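Local coordinates for uncharacterized protein TCIL3000_10_9440 (Trypanosoma congolense, PDB 5KMX), which is an insect-stage surface antigen of unproven function, whose bilobed ectodomain, the part described here, may serve as a sensor at the parasite membrane, at residues Gly31-Thr35 with Glu36-Val40; Ala60-Leu64 with Asn65-Thr69. All coordinates share one frame; numbering follows the deposited sequence.

Contact 1 of 2, residues Gly31-Thr35 with Glu36-Val40; sequences GRFNT and ENASV
Arg32 and Asn37 lie side by side on the outer side of a tight beta hairpin and point the same way. Their guanidinium and amide planes are nearly coplanar. Asn37 OD1 meets the guanidinium at its edge, 2.9 Å from Arg32 NE. The N-H...O angle is 163°, so the bond is almost straight. Arg32 has CG beside its backbone N (chi1 -66°) and an extended chain from there, which carries NE alongside Asn37 to its amide oxygen. Phe33 leaves from the other side. Its ring meets Ala38 CB obliquely, with CE2 at 3.9 Å. The ring also packs on Leu62, Val77 and Val200. Glu36, bent at chi2 (-63°), slants across Thr35, with OE1 3.8 Å from Thr35 CG2.

The backbone closes through a type II' turn from Phe33 to Glu36, with bonds in both directions between these two residues. Ala38 N adds a bond to Gly31 O. The Asn34 amide reaches away to the backbone of Thr74 and Val76.

Arg32 and Asn37 thus pair on the exposed side, while Phe33 packs into the core on the face it shares with Glu36. Asn37 OD1 is a neutral acceptor. It probably holds the rotation of the guanidinium without neutralising its charge.

Contact 2 of 2, residues Ala60-Leu64 with Asn65-Thr69; sequences ATLPL and NKDVT
Leu64 and Val68 meet through their methyl groups where the chain leaves strand 53-63 and bends back. Leu64 CD2 lies 3.8 Å from Val68 CG2, and the two side chains run at a slant to each other. Leu64 has CD1 anti to CA (chi2 -178°), which leaves the other branch, CD2, to face the valine. Val68 has CG1 anti to its backbone N. This places CG2 beside that N, on the side where it meets the leucine.

Asp67 carries the polar part of the turn. Its CG sits between the backbone N and the carbonyl carbon (chi1 54°), which folds the carboxylate back over the preceding residues. OD1 accepts a hydrogen bond from Asn65 N at 2.9 Å, with an N-H...O angle of 167°. The donor comes from the syn side, tilted out of the carboxylate plane. The other oxygen, OD2, is 3.0 Å from Pro63 O. Both are acceptors, so the pair probably repels if the carboxylate is charged, and the carbonyl may favour a protonated acid.

A type I turn runs from Asn65 to Val68, with Val68 N bonded to Asn65 O at 3.3 Å. Pro63 presents its ring to the side chain of Asn65, which crosses it at a slant. Leu62 comes no nearer than 4.3 Å, from its CB to Asp67 OD2.

The turn thus joins the end of strand 53-63 to the short strand 68-69. Strand 197-204 flanks the first of these: Leu62 packs on Val200 and Leu64 on Val198. Strand 72-79 pairs with strand 68-69, and Asp67, just before it, touches Leu73 and bonds by its backbone to Thr74. Asn34, in the turn from Phe33 to Glu36, touches both Leu62 and Asp67.

Overall arrangement
Contacts 1 and 2 are two surface turns of one mixed sheet, on the same side of the chain centre. Their centres are 12 Å apart. Contact 1 closes before contact 2 opens. Strands 36-45 and 53-63, antiparallel neighbours in the sheet, separate them along the chain, with a reversal between the strands. The turns also touch directly. Asn34 ND2 of contact 1 packs 3.4 Å from Leu62 CD2 and 3.5 Å from Asp67 CB of contact 2. Glu36 lies against the end of strand 53-63, with OE1 3.5 Å from Pro63 CD. Strand 72-79 pairs with both 31-33 and 68-69, so it borders the two turns.

Contact 1 of 2, residues Gly31-Thr35 with Glu36-Val40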
loop_
_atom_site.group_PDB
_atom_site.type_symbol
_atom_site.label_atom_id
_atom_site.label_comp_id
_atom_site.label_asym_id
_atom_site.label_seq_id
_atom_site.Cartn_x
_atom_site.Cartn_y
_atom_site.Cartn_z
ATOM N N GLY A 31 8.090 18.491 7.746
ATOM C CA GLY A 31 7.963 18.096 9.134
ATOM C C GLY A 31 8.819 16.884 9.419
ATOM O O GLY A 31 9.937 16.777 8.916
ATOM N N ARG A 32 8.292 15.964 10.220
ATOM C CA ARG A 32 9.033 14.761 10.572
ATOM C C ARG A 32 8.145 13.536 10.748
ATOM O O ARG A 32 7.026 13.625 11.257
ATOM C CB ARG A 32 9.831 14.996 11.854
ATOM C CG ARG A 32 10.940 16.022 11.705
ATOM C CD ARG A 32 11.776 16.142 12.962
ATOM N NE ARG A 32 12.956 16.973 12.740
ATOM C CZ ARG A 32 13.680 17.525 13.708
ATOM N NH1 ARG A 32 13.347 17.350 14.979
ATOM N NH2 ARG A 32 14.738 18.266 13.403
ATOM N N PHE A 33 8.659 12.398 10.292
ATOM C CA PHE A 33 8.124 11.092 10.646
ATOM C C PHE A 33 9.062 10.509 11.696
ATOM O O PHE A 33 10.209 10.186 11.386
ATOM C CB PHE A 33 8.028 10.176 9.423
ATOM C CG PHE A 33 7.018 10.626 8.405
ATOM C CD1 PHE A 33 5.678 10.309 8.553
ATOM C CD2 PHE A 33 7.408 11.365 7.299
ATOM C CE1 PHE A 33 4.745 10.720 7.619
ATOM C CE2 PHE A 33 6.479 11.778 6.361
ATOM C CZ PHE A 33 5.147 11.454 6.521
ATOM N N ASN A 34 8.580 10.390 12.930
ATOM C CA ASN A 34 9.436 10.055 14.067
ATOM C C ASN A 34 10.606 11.038 14.169
ATOM O O ASN A 34 10.406 12.207 14.491
ATOM C CB ASN A 34 9.947 8.615 13.961
ATOM C CG ASN A 34 8.878 7.591 14.276
ATOM O OD1 ASN A 34 7.760 7.937 14.656
ATOM N ND2 ASN A 34 9.218 6.317 14.116
ATOM N N THR A 35 11.816 10.564 13.879
ATOM C CA THR A 35 13.030 11.363 14.025
ATOM C C THR A 35 13.406 12.050 12.712
ATOM O O THR A 35 13.978 13.140 12.708
ATOM C CB THR A 35 14.207 10.474 14.510
ATOM O OG1 THR A 35 14.225 10.450 15.942
ATOM C CG2 THR A 35 15.556 10.981 14.004
ATOM N N GLU A 36 13.062 11.407 11.602
ATOM C CA GLU A 36 13.560 11.799 10.290
ATOM C C GLU A 36 12.789 12.972 9.692
ATOM O O GLU A 36 11.571 13.059 9.838
ATOM C CB GLU A 36 13.494 10.602 9.339
ATOM C CG GLU A 36 14.032 9.307 9.934
ATOM C CD GLU A 36 15.507 9.386 10.284
ATOM O OE1 GLU A 36 15.970 8.564 11.104
ATOM O OE2 GLU A 36 16.207 10.265 9.736
ATOM N N ASN A 37 13.504 13.866 9.013
ATOM C CA ASN A 37 12.875 14.980 8.309
ATOM C C ASN A 37 12.092 14.495 7.094
ATOM O O ASN A 37 12.513 13.564 6.407
ATOM C CB ASN A 37 13.925 16.002 7.872
ATOM C CG ASN A 37 14.590 16.697 9.042
ATOM O OD1 ASN A 37 13.966 16.941 10.075
ATOM N ND2 ASN A 37 15.868 17.023 8.885
ATOM N N ALA A 38 10.956 15.136 6.833
ATOM C CA ALA A 38 10.106 14.764 5.709
ATOM C C ALA A 38 10.460 15.568 4.462
ATOM O O ALA A 38 10.892 16.717 4.555
ATOM C CB ALA A 38 8.645 14.962 6.068
ATOM N N SER A 39 10.270 14.952 3.297
ATOM C CA SER A 39 10.520 15.608 2.018
ATOM C C SER A 39 9.328 15.437 1.087
ATOM O O SER A 39 8.889 14.316 0.826
ATOM C CB SER A 39 11.781 15.046 1.358
ATOM O OG SER A 39 12.933 15.329 2.132
ATOM N N VAL A 40 8.806 16.552 0.587
ATOM C CA VAL A 40 7.697 16.516 -0.356
ATOM C C VAL A 40 8.196 16.052 -1.718
ATOM O O VAL A 40 9.196 16.558 -2.228
ATOM C CB VAL A 40 7.021 17.889 -0.498
ATOM C CG1 VAL A 40 5.865 17.811 -1.486
ATOM C CG2 VAL A 40 6.531 18.382 0.857
#

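Contact 2 of 2, residues Ala60-Leu64 with Asn65-Thr69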
loop_
_atom_site.group_PDB
_atom_site.type_symbol
_atom_site.label_atom_id
_atom_site.label_comp_id
_atom_site.label_asym_id
_atom_site.label_seq_id
_atom_site.Cartn_x
_atom_site.Cartn_y
_atom_site.Cartn_z
ATOM N N ALA A 60 9.605 9.947 4.122
ATOM C CA ALA A 60 10.880 9.788 4.805
ATOM C C ALA A 60 11.215 8.305 4.901
ATOM O O ALA A 60 10.335 7.454 4.761
ATOM C CB ALA A 60 10.836 10.419 6.186
ATOM N N THR A 61 12.488 8.003 5.131
ATOM C CA THR A 61 12.935 6.628 5.323
ATOM C C THR A 61 13.209 6.385 6.801
ATOM O O THR A 61 14.131 6.966 7.370
ATOM C CB THR A 61 14.203 6.321 4.502
ATOM O OG1 THR A 61 13.924 6.481 3.107
ATOM C CG2 THR A 61 14.678 4.898 4.756
ATOM N N LEU A 62 12.406 5.521 7.414
ATOM C CA LEU A 62 12.544 5.216 8.834
ATOM C C LEU A 62 13.375 3.957 9.058
ATOM O O LEU A 62 13.030 2.892 8.545
ATOM C CB LEU A 62 11.167 5.042 9.480
ATOM C CG LEU A 62 10.560 6.296 10.115
ATOM C CD1 LEU A 62 10.484 7.434 9.112
ATOM C CD2 LEU A 62 9.185 5.983 10.689
ATOM N N PRO A 63 14.474 4.072 9.822
ATOM C CA PRO A 63 15.229 2.864 10.167
ATOM C C PRO A 63 14.544 2.075 11.273
ATOM O O PRO A 63 13.888 2.673 12.124
ATOM C CB PRO A 63 16.575 3.415 10.639
ATOM C CG PRO A 63 16.236 4.745 11.215
ATOM C CD PRO A 63 15.115 5.286 10.363
ATOM N N LEU A 64 14.687 0.755 11.260
ATOM C CA LEU A 64 14.154 -0.062 12.339
ATOM C C LEU A 64 15.032 0.116 13.570
ATOM O O LEU A 64 16.189 -0.308 13.583
ATOM C CB LEU A 64 14.080 -1.536 11.931
ATOM C CG LEU A 64 13.187 -1.872 10.731
ATOM C CD1 LEU A 64 13.188 -3.372 10.482
ATOM C CD2 LEU A 64 11.765 -1.363 10.930
ATOM N N ASN A 65 14.483 0.765 14.590
ATOM C CA ASN A 65 15.213 1.017 15.823
ATOM C C ASN A 65 14.277 0.883 17.027
ATOM O O ASN A 65 13.623 -0.150 17.186
ATOM C CB ASN A 65 15.882 2.398 15.763
ATOM C CG ASN A 65 14.912 3.511 15.411
ATOM O OD1 ASN A 65 13.732 3.460 15.758
ATOM N ND2 ASN A 65 15.411 4.531 14.720
ATOM N N LYS A 66 14.201 1.911 17.868
ATOM C CA LYS A 66 13.346 1.862 19.048
ATOM C C LYS A 66 11.882 2.087 18.681
ATOM O O LYS A 66 11.001 1.988 19.533
ATOM C CB LYS A 66 13.802 2.897 20.073
ATOM C CG LYS A 66 15.208 2.656 20.597
ATOM C CD LYS A 66 15.709 3.834 21.415
ATOM C CE LYS A 66 17.189 3.696 21.740
ATOM N NZ LYS A 66 17.485 2.486 22.553
ATOM N N ASP A 67 11.625 2.387 17.410
ATOM C CA ASP A 67 10.253 2.533 16.926
ATOM C C ASP A 67 9.585 1.171 16.741
ATOM O O ASP A 67 8.389 1.094 16.456
ATOM C CB ASP A 67 10.215 3.323 15.610
ATOM C CG ASP A 67 11.124 2.739 14.544
ATOM O OD1 ASP A 67 11.694 1.654 14.769
ATOM O OD2 ASP A 67 11.265 3.368 13.473
ATOM N N VAL A 68 10.362 0.103 16.909
ATOM C CA VAL A 68 9.838 -1.256 16.833
ATOM C C VAL A 68 9.682 -1.843 18.233
ATOM O O VAL A 68 10.607 -1.792 19.045
ATOM C CB VAL A 68 10.751 -2.171 15.999
ATOM C CG1 VAL A 68 10.220 -3.599 15.997
ATOM C CG2 VAL A 68 10.869 -1.650 14.577
ATOM N N THR A 69 8.509 -2.407 18.503
ATOM C CA THR A 69 8.244 -3.059 19.777
ATOM C C THR A 69 7.317 -4.252 19.583
ATOM O O THR A 69 6.155 -4.092 19.208
ATOM C CB THR A 69 7.607 -2.095 20.797
ATOM O OG1 THR A 69 8.491 -0.995 21.043
ATOM C CG2 THR A 69 7.320 -2.813 22.106
#